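Local atomic coordinates of intimin (Escherichia coli, PDB entry 1F00), a protein that serves as an outer-membrane adhesin of enteropathogenic Escherichia coli, binding the translocated receptor Tir on host cells through its C-terminal lectin-like domain. Residues A[19-24]-A[91-96]; A[118-123]-A[231-236]. One frame throughout, in Å; residues are numbered along the deposited sequence.

Contact 1 of 2, residues A[19-24]-A[91-96]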
loop_
_atom_site.group_PDB
_atom_site.type_symbol
_atom_site.label_atom_id
_atom_site.label_comp_id
_atom_site.label_asym_id
_atom_site.label_seq_id
_atom_site.Cartn_x
_atom_site.Cartn_y
_atom_site.Cartn_z
ATOM N N ASP A 19 17.668 1.832 14.809
ATOM C CA ASP A 19 18.315 0.965 13.829
ATOM C C ASP A 19 19.766 1.427 13.800
ATOM O O ASP A 19 20.051 2.575 13.452
ATOM C CB ASP A 19 17.676 1.140 12.446
ATOM C CG ASP A 19 18.103 0.067 11.463
ATOM O OD1 ASP A 19 17.800 0.204 10.258
ATOM O OD2 ASP A 19 18.734 -0.923 11.895
ATOM N N ALA A 20 20.684 0.541 14.162
ATOM C CA ALA A 20 22.087 0.923 14.221
ATOM C C ALA A 20 23.010 0.229 13.246
ATOM O O ALA A 20 22.831 -0.941 12.903
ATOM C CB ALA A 20 22.613 0.728 15.648
ATOM N N ILE A 21 24.006 0.984 12.801
ATOM C CA ILE A 21 25.016 0.480 11.897
ATOM C C ILE A 21 26.263 0.355 12.758
ATOM O O ILE A 21 26.654 1.308 13.431
ATOM C CB ILE A 21 25.271 1.462 10.737
ATOM C CG1 ILE A 21 24.020 1.539 9.852
ATOM C CG2 ILE A 21 26.487 1.021 9.934
ATOM C CD1 ILE A 21 24.192 2.354 8.584
ATOM N N THR A 22 26.869 -0.824 12.766
ATOM C CA THR A 22 28.060 -1.021 13.570
ATOM C C THR A 22 29.324 -0.969 12.724
ATOM O O THR A 22 29.440 -1.641 11.698
ATOM C CB THR A 22 27.994 -2.351 14.383
ATOM O OG1 THR A 22 29.316 -2.767 14.748
ATOM C CG2 THR A 22 27.323 -3.437 13.600
ATOM N N TYR A 23 30.252 -0.125 13.158
ATOM C CA TYR A 23 31.524 0.046 12.478
ATOM C C TYR A 23 32.595 -0.723 13.228
ATOM O O TYR A 23 32.657 -0.687 14.458
ATOM C CB TYR A 23 31.907 1.528 12.420
ATOM C CG TYR A 23 31.006 2.367 11.546
ATOM C CD1 TYR A 23 29.754 2.784 11.995
ATOM C CD2 TYR A 23 31.399 2.730 10.259
ATOM C CE1 TYR A 23 28.917 3.543 11.183
ATOM C CE2 TYR A 23 30.574 3.483 9.442
ATOM C CZ TYR A 23 29.334 3.888 9.909
ATOM O OH TYR A 23 28.517 4.647 9.107
ATOM N N THR A 24 33.439 -1.425 12.486
ATOM C CA THR A 24 34.506 -2.185 13.106
ATOM C C THR A 24 35.845 -1.801 12.489
ATOM O O THR A 24 36.018 -1.863 11.273
ATOM C CB THR A 24 34.279 -3.705 12.938
ATOM O OG1 THR A 24 32.996 -4.064 13.475
ATOM C CG2 THR A 24 35.362 -4.484 13.677
ATOM N N VAL A 91 27.383 5.605 4.488
ATOM C CA VAL A 91 26.135 4.885 4.741
ATOM C C VAL A 91 24.963 5.854 4.621
ATOM O O VAL A 91 25.160 7.072 4.592
ATOM C CB VAL A 91 26.115 4.253 6.159
ATOM C CG1 VAL A 91 27.336 3.367 6.351
ATOM C CG2 VAL A 91 26.067 5.351 7.225
ATOM N N GLU A 92 23.746 5.321 4.550
ATOM C CA GLU A 92 22.568 6.176 4.431
ATOM C C GLU A 92 21.416 5.785 5.349
ATOM O O GLU A 92 21.084 4.603 5.489
ATOM C CB GLU A 92 22.041 6.159 2.997
ATOM C CG GLU A 92 23.084 6.330 1.918
ATOM C CD GLU A 92 22.481 6.197 0.538
ATOM O OE1 GLU A 92 21.896 7.184 0.045
ATOM O OE2 GLU A 92 22.577 5.096 -0.044
ATOM N N PHE A 93 20.803 6.788 5.968
ATOM C CA PHE A 93 19.653 6.550 6.819
ATOM C C PHE A 93 18.431 7.012 6.041
ATOM O O PHE A 93 18.478 8.022 5.329
ATOM C CB PHE A 93 19.773 7.317 8.138
ATOM C CG PHE A 93 20.803 6.750 9.069
ATOM C CD1 PHE A 93 22.135 7.145 8.981
ATOM C CD2 PHE A 93 20.448 5.783 10.008
ATOM C CE1 PHE A 93 23.101 6.586 9.812
ATOM C CE2 PHE A 93 21.405 5.216 10.843
ATOM C CZ PHE A 93 22.735 5.617 10.745
ATOM N N PHE A 94 17.340 6.262 6.155
ATOM C CA PHE A 94 16.124 6.613 5.441
ATOM C C PHE A 94 14.927 6.677 6.376
ATOM O O PHE A 94 14.853 5.948 7.369
ATOM C CB PHE A 94 15.858 5.597 4.320
ATOM C CG PHE A 94 16.862 5.652 3.196
ATOM C CD1 PHE A 94 16.823 6.681 2.262
ATOM C CD2 PHE A 94 17.852 4.680 3.077
ATOM C CE1 PHE A 94 17.755 6.742 1.224
ATOM C CE2 PHE A 94 18.789 4.729 2.048
ATOM C CZ PHE A 94 18.741 5.766 1.115
ATOM N N THR A 95 13.999 7.571 6.058
ATOM C CA THR A 95 12.787 7.730 6.845
ATOM C C THR A 95 12.035 6.401 6.874
ATOM O O THR A 95 12.201 5.568 5.986
ATOM C CB THR A 95 11.873 8.804 6.224
ATOM O OG1 THR A 95 12.451 10.100 6.437
ATOM C CG2 THR A 95 10.485 8.755 6.832
ATOM N N THR A 96 11.220 6.215 7.907
ATOM C CA THR A 96 10.412 5.010 8.069
ATOM C C THR A 96 9.442 4.855 6.896
ATOM O O THR A 96 8.721 5.795 6.556
ATOM C CB THR A 96 9.570 5.088 9.353
ATOM O OG1 THR A 96 10.430 5.304 10.476
ATOM C CG2 THR A 96 8.785 3.796 9.555
#

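Contact 2 of 2, residues A[118-123]-A[231-236]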
loop_
_atom_site.group_PDB
_atom_site.type_symbol
_atom_site.label_atom_id
_atom_site.label_comp_id
_atom_site.label_asym_id
_atom_site.label_seq_id
_atom_site.Cartn_x
_atom_site.Cartn_y
_atom_site.Cartn_z
ATOM N N VAL A 118 -18.153 -1.037 1.058
ATOM C CA VAL A 118 -19.070 -1.491 0.011
ATOM C C VAL A 118 -18.212 -1.391 -1.243
ATOM O O VAL A 118 -17.734 -0.310 -1.595
ATOM C CB VAL A 118 -20.301 -0.571 -0.119
ATOM C CG1 VAL A 118 -21.221 -1.082 -1.215
ATOM C CG2 VAL A 118 -21.045 -0.525 1.201
ATOM N N TRP A 119 -17.991 -2.514 -1.912
ATOM C CA TRP A 119 -17.120 -2.503 -3.081
ATOM C C TRP A 119 -17.756 -2.728 -4.430
ATOM O O TRP A 119 -18.432 -3.732 -4.647
ATOM C CB TRP A 119 -16.035 -3.577 -2.975
ATOM C CG TRP A 119 -15.136 -3.553 -1.790
ATOM C CD1 TRP A 119 -15.040 -2.592 -0.829
ATOM C CD2 TRP A 119 -14.172 -4.558 -1.457
ATOM N NE1 TRP A 119 -14.072 -2.937 0.091
ATOM C CE2 TRP A 119 -13.525 -4.142 -0.273
ATOM C CE3 TRP A 119 -13.794 -5.771 -2.048
ATOM C CZ2 TRP A 119 -12.519 -4.900 0.337
ATOM C CZ3 TRP A 119 -12.792 -6.526 -1.442
ATOM C CH2 TRP A 119 -12.168 -6.085 -0.259
ATOM N N LEU A 120 -17.524 -1.797 -5.345
ATOM C CA LEU A 120 -17.985 -1.990 -6.706
ATOM C C LEU A 120 -16.928 -3.006 -7.153
ATOM O O LEU A 120 -15.732 -2.753 -6.988
ATOM C CB LEU A 120 -17.827 -0.697 -7.511
ATOM C CG LEU A 120 -18.040 -0.800 -9.023
ATOM C CD1 LEU A 120 -19.462 -1.265 -9.316
ATOM C CD2 LEU A 120 -17.783 0.564 -9.664
ATOM N N GLN A 121 -17.331 -4.154 -7.681
ATOM C CA GLN A 121 -16.318 -5.121 -8.104
ATOM C C GLN A 121 -15.403 -4.510 -9.158
ATOM O O GLN A 121 -15.871 -3.889 -10.116
ATOM C CB GLN A 121 -16.946 -6.399 -8.668
ATOM C CG GLN A 121 -15.909 -7.510 -8.828
ATOM C CD GLN A 121 -16.469 -8.810 -9.389
ATOM O OE1 GLN A 121 -16.035 -9.891 -9.004
ATOM N NE2 GLN A 121 -17.418 -8.708 -10.309
ATOM N N TYR A 122 -14.100 -4.688 -8.969
ATOM C CA TYR A 122 -13.093 -4.162 -9.880
ATOM C C TYR A 122 -12.940 -2.653 -9.753
ATOM O O TYR A 122 -12.383 -1.996 -10.627
ATOM C CB TYR A 122 -13.413 -4.576 -11.322
ATOM C CG TYR A 122 -13.459 -6.083 -11.465
ATOM C CD1 TYR A 122 -14.506 -6.714 -12.134
ATOM C CD2 TYR A 122 -12.484 -6.884 -10.865
ATOM C CE1 TYR A 122 -14.587 -8.108 -12.194
ATOM C CE2 TYR A 122 -12.553 -8.274 -10.918
ATOM C CZ TYR A 122 -13.607 -8.880 -11.582
ATOM O OH TYR A 122 -13.682 -10.252 -11.631
ATOM N N GLY A 123 -13.454 -2.111 -8.653
ATOM C CA GLY A 123 -13.290 -0.696 -8.392
ATOM C C GLY A 123 -11.804 -0.577 -8.097
ATOM O O GLY A 123 -11.171 -1.573 -7.726
ATOM N N GLU A 231 -11.228 0.901 -15.272
ATOM C CA GLU A 231 -10.804 0.117 -16.425
ATOM C C GLU A 231 -11.799 -0.945 -16.874
ATOM O O GLU A 231 -12.149 -1.024 -18.053
ATOM C CB GLU A 231 -9.457 -0.546 -16.106
ATOM C CG GLU A 231 -8.825 -1.323 -17.242
ATOM C CD GLU A 231 -8.577 -0.464 -18.468
ATOM O OE1 GLU A 231 -8.245 0.731 -18.303
ATOM O OE2 GLU A 231 -8.703 -0.991 -19.597
ATOM N N TYR A 232 -12.259 -1.754 -15.929
ATOM C CA TYR A 232 -13.186 -2.834 -16.230
ATOM C C TYR A 232 -14.488 -2.420 -16.917
ATOM O O TYR A 232 -14.998 -3.154 -17.755
ATOM C CB TYR A 232 -13.522 -3.596 -14.948
ATOM C CG TYR A 232 -14.363 -4.831 -15.170
ATOM C CD1 TYR A 232 -13.786 -6.028 -15.596
ATOM C CD2 TYR A 232 -15.734 -4.813 -14.927
ATOM C CE1 TYR A 232 -14.563 -7.185 -15.761
ATOM C CE2 TYR A 232 -16.517 -5.958 -15.094
ATOM C CZ TYR A 232 -15.926 -7.136 -15.506
ATOM O OH TYR A 232 -16.695 -8.267 -15.627
ATOM N N TYR A 233 -15.032 -1.262 -16.556
ATOM C CA TYR A 233 -16.297 -0.807 -17.141
ATOM C C TYR A 233 -16.136 0.370 -18.107
ATOM O O TYR A 233 -17.124 1.002 -18.489
ATOM C CB TYR A 233 -17.279 -0.384 -16.035
ATOM C CG TYR A 233 -17.443 -1.376 -14.900
ATOM C CD1 TYR A 233 -16.625 -1.317 -13.771
ATOM C CD2 TYR A 233 -18.428 -2.364 -14.947
ATOM C CE1 TYR A 233 -16.784 -2.218 -12.709
ATOM C CE2 TYR A 233 -18.597 -3.272 -13.898
ATOM C CZ TYR A 233 -17.770 -3.192 -12.782
ATOM O OH TYR A 233 -17.930 -4.091 -11.749
ATOM N N LYS A 234 -14.911 0.658 -18.524
ATOM C CA LYS A 234 -14.697 1.809 -19.397
ATOM C C LYS A 234 -15.519 1.839 -20.683
ATOM O O LYS A 234 -15.808 2.918 -21.197
ATOM C CB LYS A 234 -13.207 1.971 -19.722
ATOM C CG LYS A 234 -12.596 0.884 -20.578
ATOM C CD LYS A 234 -11.140 1.228 -20.893
ATOM C CE LYS A 234 -10.498 0.194 -21.800
ATOM N NZ LYS A 234 -9.063 0.508 -22.064
ATOM N N SER A 235 -15.926 0.678 -21.191
ATOM C CA SER A 235 -16.703 0.643 -22.429
ATOM C C SER A 235 -18.194 0.959 -22.265
ATOM O O SER A 235 -18.905 1.082 -23.257
ATOM C CB SER A 235 -16.564 -0.724 -23.111
ATOM O OG SER A 235 -17.227 -1.736 -22.366
ATOM N N SER A 236 -18.672 1.088 -21.029
ATOM C CA SER A 236 -20.090 1.371 -20.802
ATOM C C SER A 236 -20.401 2.840 -20.586
ATOM O O SER A 236 -19.755 3.508 -19.780
ATOM C CB SER A 236 -20.613 0.589 -19.587
ATOM O OG SER A 236 -20.657 -0.798 -19.843
HETATM O O HOH W 1 -11.224 -1.952 -13.233
#

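Contact 1 of 2, residues A[19-24]-A[91-96]
Ile21 and Val91 point at each other from strands 21-24 and 91-94, which run antiparallel at 166° with their axes 10.2 Å apart at closest approach. That spacing is too wide for backbone pairing, and no hydrogen bond joins the two segments: the strands belong to different sheets, and the contact is made mainly by side chains. Ile21 carries much of the contact. Its CG1 stands anti to the carbonyl carbon (chi1 -67°) and the chain stays extended beyond it, which sends CD1 across to meet Val91 tip to tip, 3.6 Å from Val91 CB. The same methyl also touches Phe93, lying 4.2 Å from Phe93 CZ. Tyr23 comes at Val91 from further along its strand. Its hydroxyl reaches both valine methyls, with Tyr23 OH 3.2 Å from Val91 CG2 and 3.3 Å from Val91 CG1, a snug fit of a polar atom against hydrocarbon. At the other end, the ring of Phe93 offers its edge to a backbone carbonyl, Phe93 CE2 lying 4.0 Å from Asp19 O in the plane of the ring. The carboxylate of Asp19 is engaged elsewhere, accepting from Val14 N and forming a salt bridge with Lys10. Ala13 and Leu65 add to the packing around Phe93, and Val75 touches Tyr23. This is the face-to-face packing of a beta sandwich, here in the N-terminal Ig-like domain of this fragment. The chemistry implies that the two sheets are held together at this point by apolar burial and close van der Waals fit, without any directional bond between the segments.

Contact 2 of 2, residues A[118-123]-A[231-236]
Tyr233 reaches the 118-123 segment with its hydroxyl, donating a short hydrogen bond from Tyr233 OH to Gln121 O at 2.6 Å. The bond bends to 138° at the carbonyl, and the oxygen it grips lies near the plane of the tyrosine ring, at its edge. Alongside, Leu120 CG packs 4.1 Å from Tyr233 CE1. The second element is an aromatic pair: the rings of Tyr122 and Tyr232 have centroids 4.4 Å apart and planes inclined at 44°. With CG anti to the backbone N (chi1 -174°), the Tyr232 ring lies between its two neighbours: Tyr122 CD1 sits over the centre of one face, and its own CD2 lies over a face of Tyr233. Gln121 CG covers one face of Tyr122. Water 1 bridges the backbones, 2.9 Å from both Tyr122 O and Tyr232 N. A type II turn from Leu120 to Gly123 presents Gln121 O and the Tyr122 ring together. The turn follows strand 118-120, which pairs with strand 184-190 and lies against helix 214-224 through Val118 and Leu120. Tyr233 rests on Pro188 of strand 184-190, and backbone bonds from Tyr122 and Gly123 to Leu157 tie the turn to strand 154-157.

Contact 1 and contact 2 lie on opposite sides of the chain's centre, their own centres 44 Å apart and nearest atoms about 25 Å apart, and they share no strand or helix. Contact 1 sits in the interior of a single Ig-like domain, where two strands of opposing sheets meet through aliphatic and aromatic groups. Contact 2 joins the end of strand 118-120, at the edge of a small mixed sheet with strands 184-190 and 276-281, and the turn after it to a loop of the lectin-like region. It mixes buried residues with exposed Tyr232, and its chemistry is correspondingly more polar, adding a direct hydrogen bond and a bridging water to the ring packing.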